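PDB 2D0S: cytochrome c from Hydrogenophilus thermoluteolus, which binds a covalently attached heme c and probably serves as an electron carrier. Local coordinates for residues D1-A5 with K70-W74; K43-G47 with M57-P61. All blocks are in the same frame, centred on the assembly; numbering follows the deposited sequence.

Contact 1. Residues D1-A5 with K70-W74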
loop_
_atom_site.group_PDB
_atom_site.type_symbol
_atom_site.label_atom_id
_atom_site.label_comp_id
_atom_site.label_asym_id
_atom_site.label_seq_id
_atom_site.Cartn_x
_atom_site.Cartn_y
_atom_site.Cartn_z
ATOM N N ASP A 1 9.903 -0.709 -4.884
ATOM C CA ASP A 1 9.819 0.305 -5.996
ATOM C C ASP A 1 8.565 -0.013 -6.814
ATOM O O ASP A 1 7.818 -0.923 -6.471
ATOM C CB ASP A 1 11.074 0.209 -6.882
ATOM C CG ASP A 1 11.504 -1.256 -7.156
ATOM O OD1 ASP A 1 10.836 -1.934 -7.940
ATOM O OD2 ASP A 1 12.526 -1.723 -6.575
ATOM N N GLU A 2 8.404 0.637 -7.960
ATOM C CA GLU A 2 7.235 0.419 -8.789
ATOM C C GLU A 2 7.138 -1.008 -9.398
ATOM O O GLU A 2 6.021 -1.576 -9.524
ATOM C CB GLU A 2 7.138 1.472 -9.890
ATOM C CG GLU A 2 5.799 1.409 -10.643
ATOM C CD GLU A 2 5.713 2.386 -11.800
ATOM O OE1 GLU A 2 6.285 3.499 -11.709
ATOM O OE2 GLU A 2 5.068 2.033 -12.798
ATOM N N ALA A 3 8.274 -1.570 -9.824
ATOM C CA ALA A 3 8.255 -2.855 -10.502
ATOM C C ALA A 3 7.887 -3.938 -9.492
ATOM O O ALA A 3 7.227 -4.924 -9.822
ATOM C CB ALA A 3 9.650 -3.153 -11.134
ATOM N N LEU A 4 8.364 -3.772 -8.269
ATOM C CA LEU A 4 8.054 -4.700 -7.203
ATOM C C LEU A 4 6.534 -4.658 -6.833
ATOM O O LEU A 4 5.886 -5.701 -6.653
ATOM C CB LEU A 4 8.900 -4.370 -5.984
ATOM C CG LEU A 4 9.411 -5.434 -5.007
ATOM C CD1 LEU A 4 9.327 -4.926 -3.580
ATOM C CD2 LEU A 4 8.822 -6.797 -5.108
ATOM N N ALA A 5 5.988 -3.458 -6.742
ATOM C CA ALA A 5 4.595 -3.282 -6.398
ATOM C C ALA A 5 3.749 -4.024 -7.398
ATOM O O ALA A 5 2.813 -4.782 -7.036
ATOM C CB ALA A 5 4.225 -1.778 -6.394
ATOM N N LYS A 70 9.722 -2.343 1.481
ATOM C CA LYS A 70 10.221 -1.715 0.261
ATOM C C LYS A 70 9.107 -0.960 -0.538
ATOM O O LYS A 70 9.305 0.168 -0.975
ATOM C CB LYS A 70 10.858 -2.795 -0.619
ATOM C CG LYS A 70 11.984 -2.345 -1.504
ATOM C CD LYS A 70 13.009 -3.547 -1.738
ATOM C CE LYS A 70 14.086 -3.217 -2.802
ATOM N NZ LYS A 70 13.698 -2.086 -3.763
ATOM N N ILE A 71 7.971 -1.610 -0.785
ATOM C CA ILE A 71 6.933 -0.987 -1.611
ATOM C C ILE A 71 6.394 0.214 -0.836
ATOM O O ILE A 71 6.347 1.328 -1.352
ATOM C CB ILE A 71 5.815 -1.963 -1.959
ATOM C CG1 ILE A 71 6.355 -3.118 -2.852
ATOM C CG2 ILE A 71 4.586 -1.187 -2.633
ATOM C CD1 ILE A 71 5.404 -4.434 -2.850
ATOM N N VAL A 72 6.193 0.025 0.460
ATOM C CA VAL A 72 5.615 1.065 1.265
ATOM C C VAL A 72 6.508 2.312 1.362
ATOM O O VAL A 72 6.033 3.450 1.193
ATOM C CB VAL A 72 5.179 0.562 2.646
ATOM C CG1 VAL A 72 4.993 1.732 3.589
ATOM C CG2 VAL A 72 3.828 -0.273 2.534
ATOM N N ARG A 73 7.812 2.122 1.514
ATOM C CA ARG A 73 8.693 3.300 1.586
ATOM C C ARG A 73 8.703 4.033 0.255
ATOM O O ARG A 73 8.774 5.250 0.218
ATOM C CB ARG A 73 10.105 2.922 2.054
ATOM C CG ARG A 73 10.141 2.454 3.485
ATOM C CD ARG A 73 11.620 2.269 4.033
ATOM N NE ARG A 73 11.618 1.729 5.394
ATOM C CZ ARG A 73 11.507 2.474 6.498
ATOM N NH1 ARG A 73 11.460 3.782 6.404
ATOM N NH2 ARG A 73 11.504 1.905 7.704
ATOM N N TRP A 74 8.549 3.292 -0.842
ATOM C CA TRP A 74 8.487 3.908 -2.155
ATOM C C TRP A 74 7.165 4.704 -2.361
ATOM O O TRP A 74 7.195 5.839 -2.786
ATOM C CB TRP A 74 8.691 2.865 -3.258
ATOM C CG TRP A 74 8.277 3.359 -4.584
ATOM C CD1 TRP A 74 8.913 4.294 -5.342
ATOM C CD2 TRP A 74 7.041 3.058 -5.269
ATOM N NE1 TRP A 74 8.197 4.542 -6.485
ATOM C CE2 TRP A 74 7.035 3.801 -6.457
ATOM C CE3 TRP A 74 5.945 2.243 -4.977
ATOM C CZ2 TRP A 74 5.971 3.773 -7.337
ATOM C CZ3 TRP A 74 4.918 2.189 -5.841
ATOM C CH2 TRP A 74 4.935 2.924 -7.038
#
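The indole of Trp74 lies against the start of helix 2-7, one face taking the backbone of Asp1 and Glu2: Asp1 CA sits 4.0 Å from the centroid of the five-membered ring in a CH-pi contact, while Glu2 CB approaches CZ2 of Trp74 to 3.6 Å. The carboxylate of Asp1 does two jobs. Asp1 OD1 accepts a hydrogen bond from Leu4 N at 3.1 Å, an Asx motif that satisfies an amide of the first turn, and Asp1 OD2 forms a salt bridge with Lys70 NZ, also at 3.1 Å. Beside this polar edge the packing is apolar. Leu4 CD1 meets Ile71 CG1 at 3.6 Å, and Ala5 CB rests 3.8 Å from Ile71 CG2; Ala5 CA is likewise 3.8 Å from Ile71 CD1, consistent with a small residue at a close approach. Ile71 also touches the heme and Cys10, so the interface runs from solvent to the heme pocket. Such pairing of the N-terminal and C-terminal helices is a hallmark of the class I cytochrome c fold.

Contact 2. Residues K43-G47 with M57-P61; sequences KVKKG and MPPHP. With HEC (heme c), chain B.
Met57, Val44 and His60 carry this contact between the end of helix 37-46 and a loop extended over 57-59 (phi/psi -96/131°, -67/156°, -66/165°; polyproline-II-like at both prolines). Met57 (chi1 t, chi2 t, chi3 p) places SD 2.4 Å from heme FE, opposite His14, the axial ligation characteristic of class I cytochromes c, and CE 3.7 Å from Lys43 O and 4.3 Å from Val44 CG2. Val44, chi1 t, packs CG1 against the His60 ring (chi1 m), one face of which meets heme CBB, and CG2 3.8 Å from heme CHB. His60 N donates to Lys45 O at 2.8 Å (CA-CA 4.7 Å); Gly47 lies beside Pro59 (CA-CA 3.9 Å). Gly47 leaves the helix at phi 78°, psi -174°, with CA 3.1 Å from Met57 O, where a CB would clash. Lys43 NZ hydrogen-bonds both propionates, heme O2A (2.9 Å) and O2D (2.7 Å). The loop packs against the C-terminal end of helix 37-46 and leads to helix 65-75, whose Glu65 salt-bridges Lys45.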
loop_
_atom_site.group_PDB
_atom_site.type_symbol
_atom_site.label_atom_id
_atom_site.label_comp_id
_atom_site.label_asym_id
_atom_site.label_seq_id
_atom_site.Cartn_x
_atom_site.Cartn_y
_atom_site.Cartn_z
ATOM N N LYS A 43 -0.744 -3.349 8.052
ATOM C CA LYS A 43 -2.007 -3.229 7.316
ATOM C C LYS A 43 -1.988 -4.036 5.970
ATOM O O LYS A 43 -2.960 -4.664 5.594
ATOM C CB LYS A 43 -2.315 -1.731 7.075
ATOM C CG LYS A 43 -3.593 -1.449 6.284
ATOM C CD LYS A 43 -4.837 -2.072 6.947
ATOM C CE LYS A 43 -6.112 -1.670 6.199
ATOM N NZ LYS A 43 -6.543 -0.231 6.514
ATOM N N VAL A 44 -0.894 -3.983 5.245
ATOM C CA VAL A 44 -0.806 -4.678 3.978
ATOM C C VAL A 44 -0.779 -6.181 4.292
ATOM O O VAL A 44 -1.519 -6.976 3.678
ATOM C CB VAL A 44 0.449 -4.268 3.200
ATOM C CG1 VAL A 44 0.570 -5.084 1.901
ATOM C CG2 VAL A 44 0.445 -2.725 2.931
ATOM N N LYS A 45 0.053 -6.557 5.266
ATOM C CA LYS A 45 0.206 -7.925 5.675
ATOM C C LYS A 45 -1.119 -8.564 6.170
ATOM O O LYS A 45 -1.556 -9.580 5.626
ATOM C CB LYS A 45 1.288 -8.011 6.759
ATOM C CG LYS A 45 1.672 -9.424 7.149
ATOM C CD LYS A 45 2.187 -9.512 8.618
ATOM C CE LYS A 45 3.576 -8.912 8.760
ATOM N NZ LYS A 45 4.184 -9.266 10.089
ATOM N N LYS A 46 -1.722 -7.960 7.216
ATOM C CA LYS A 46 -2.959 -8.479 7.814
ATOM C C LYS A 46 -4.233 -8.151 7.095
ATOM O O LYS A 46 -5.253 -8.796 7.318
ATOM C CB LYS A 46 -3.064 -8.011 9.267
ATOM C CG LYS A 46 -2.565 -9.033 10.269
ATOM C CD LYS A 46 -1.975 -8.364 11.522
ATOM C CE LYS A 46 -0.941 -9.287 12.198
ATOM N NZ LYS A 46 -0.028 -8.551 13.170
ATOM N N GLY A 47 -4.174 -7.158 6.207
ATOM C CA GLY A 47 -5.334 -6.730 5.447
ATOM C C GLY A 47 -6.214 -5.864 6.329
ATOM O O GLY A 47 -5.893 -5.634 7.480
ATOM N N MET A 57 -8.907 -4.707 2.171
ATOM C CA MET A 57 -7.746 -4.961 1.383
ATOM C C MET A 57 -7.502 -6.357 1.950
ATOM O O MET A 57 -7.436 -6.524 3.193
ATOM C CB MET A 57 -6.527 -4.055 1.670
ATOM C CG MET A 57 -5.168 -4.711 1.250
ATOM S SD MET A 57 -3.745 -3.578 1.098
ATOM C CE MET A 57 -3.847 -2.654 2.676
ATOM N N PRO A 58 -7.300 -7.351 1.061
ATOM C CA PRO A 58 -6.972 -8.694 1.541
ATOM C C PRO A 58 -5.586 -8.792 2.215
ATOM O O PRO A 58 -4.690 -7.949 1.978
ATOM C CB PRO A 58 -7.042 -9.555 0.284
ATOM C CG PRO A 58 -6.893 -8.573 -0.872
ATOM C CD PRO A 58 -7.332 -7.246 -0.413
ATOM N N PRO A 59 -5.423 -9.785 3.078
ATOM C CA PRO A 59 -4.116 -9.978 3.702
ATOM C C PRO A 59 -3.091 -10.388 2.637
ATOM O O PRO A 59 -3.462 -10.767 1.523
ATOM C CB PRO A 59 -4.345 -11.123 4.711
ATOM C CG PRO A 59 -5.819 -11.604 4.534
ATOM C CD PRO A 59 -6.413 -10.853 3.370
ATOM N N HIS A 60 -1.814 -10.311 2.966
ATOM C CA HIS A 60 -0.779 -10.829 2.071
ATOM C C HIS A 60 0.133 -11.746 2.833
ATOM O O HIS A 60 1.243 -11.379 3.122
ATOM C CB HIS A 60 0.014 -9.699 1.466
ATOM C CG HIS A 60 -0.799 -8.804 0.576
ATOM N ND1 HIS A 60 -0.866 -8.970 -0.788
ATOM C CD2 HIS A 60 -1.604 -7.758 0.864
ATOM C CE1 HIS A 60 -1.654 -8.041 -1.307
ATOM N NE2 HIS A 60 -2.145 -7.322 -0.317
ATOM N N PRO A 61 -0.360 -12.964 3.191
ATOM C CA PRO A 61 0.371 -13.920 4.012
ATOM C C PRO A 61 1.598 -14.527 3.317
ATOM O O PRO A 61 2.510 -14.997 3.984
ATOM C CB PRO A 61 -0.686 -15.009 4.308
ATOM C CG PRO A 61 -1.544 -14.986 3.179
ATOM C CD PRO A 61 -1.686 -13.485 2.841
HETATM FE FE HEC B . -3.912 -2.037 -0.755
HETATM C CHA HEC B . -5.269 0.230 1.440
HETATM C CHB HEC B . -0.803 -0.864 -0.164
HETATM C CHC HEC B . -2.645 -4.682 -2.509
HETATM C CHD HEC B . -7.109 -2.873 -1.817
HETATM N NA HEC B . -3.186 -0.617 0.369
HETATM C C1A HEC B . -3.907 0.238 1.222
HETATM C C2A HEC B . -2.975 1.127 1.878
HETATM C C3A HEC B . -1.737 0.865 1.408
HETATM C C4A HEC B . -1.845 -0.252 0.469
HETATM C CMA HEC B . -0.404 1.562 1.827
HETATM C CAA HEC B . -3.378 2.239 2.892
HETATM C CBA HEC B . -3.510 1.567 4.258
HETATM C CGA HEC B . -4.195 2.457 5.258
HETATM O O1A HEC B . -4.294 3.683 5.030
HETATM O O2A HEC B . -4.607 1.933 6.307
HETATM N NB HEC B . -2.084 -2.682 -1.236
HETATM C C1B HEC B . -0.912 -2.051 -0.873
HETATM C C2B HEC B . 0.188 -2.883 -1.281
HETATM C C3B HEC B . -0.315 -3.933 -1.957
HETATM C C4B HEC B . -1.758 -3.839 -1.890
HETATM C CMB HEC B . 1.661 -2.456 -1.114
HETATM C CAB HEC B . 0.449 -5.080 -2.702
HETATM C CBB HEC B . 1.436 -5.815 -1.764
HETATM N NC HEC B . -4.717 -3.455 -1.931
HETATM C C1C HEC B . -4.003 -4.467 -2.586
HETATM C C2C HEC B . -4.913 -5.224 -3.413
HETATM C C3C HEC B . -6.179 -4.842 -3.058
HETATM C C4C HEC B . -6.046 -3.651 -2.239
HETATM C CMC HEC B . -4.482 -6.555 -4.066
HETATM C CAC HEC B . -7.587 -5.277 -3.620
HETATM C CBC HEC B . -7.779 -6.737 -4.048
HETATM N ND HEC B . -5.938 -1.432 -0.224
HETATM C C1D HEC B . -7.086 -1.965 -0.783
HETATM C C2D HEC B . -8.235 -1.333 -0.180
HETATM C C3D HEC B . -7.651 -0.347 0.802
HETATM C C4D HEC B . -6.218 -0.473 0.702
HETATM C CMD HEC B . -9.711 -1.633 -0.488
HETATM C CAD HEC B . -8.390 0.549 1.785
HETATM C CBD HEC B . -8.409 -0.188 3.110
HETATM C CGD HEC B . -9.125 0.704 4.110
HETATM O O1D HEC B . -10.105 1.355 3.683
HETATM O O2D HEC B . -8.711 0.763 5.320
#

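How the contacts relate
The two contacts illustrate how a small all-helical protein can be organised around its cofactor. Contact 2 is nested within the chain loop closed by contact 1, and their centres lie 16 Å apart. They nevertheless touch directly: Val72 CG2 packs 4.2 Å from Val44 CG2, where the successive helices 37-46 and 65-75 come together. Both reach heme c, but differently. Contact 2 reaches the iron itself, whereas contact 1 approaches through the side chain of Ile71, about 4 Å from the heme and from the side chain of Cys10. The axial ligand His14 relates the two: its side chain is about 8 Å from that of Ala5 and about 4 Å from that of Met57.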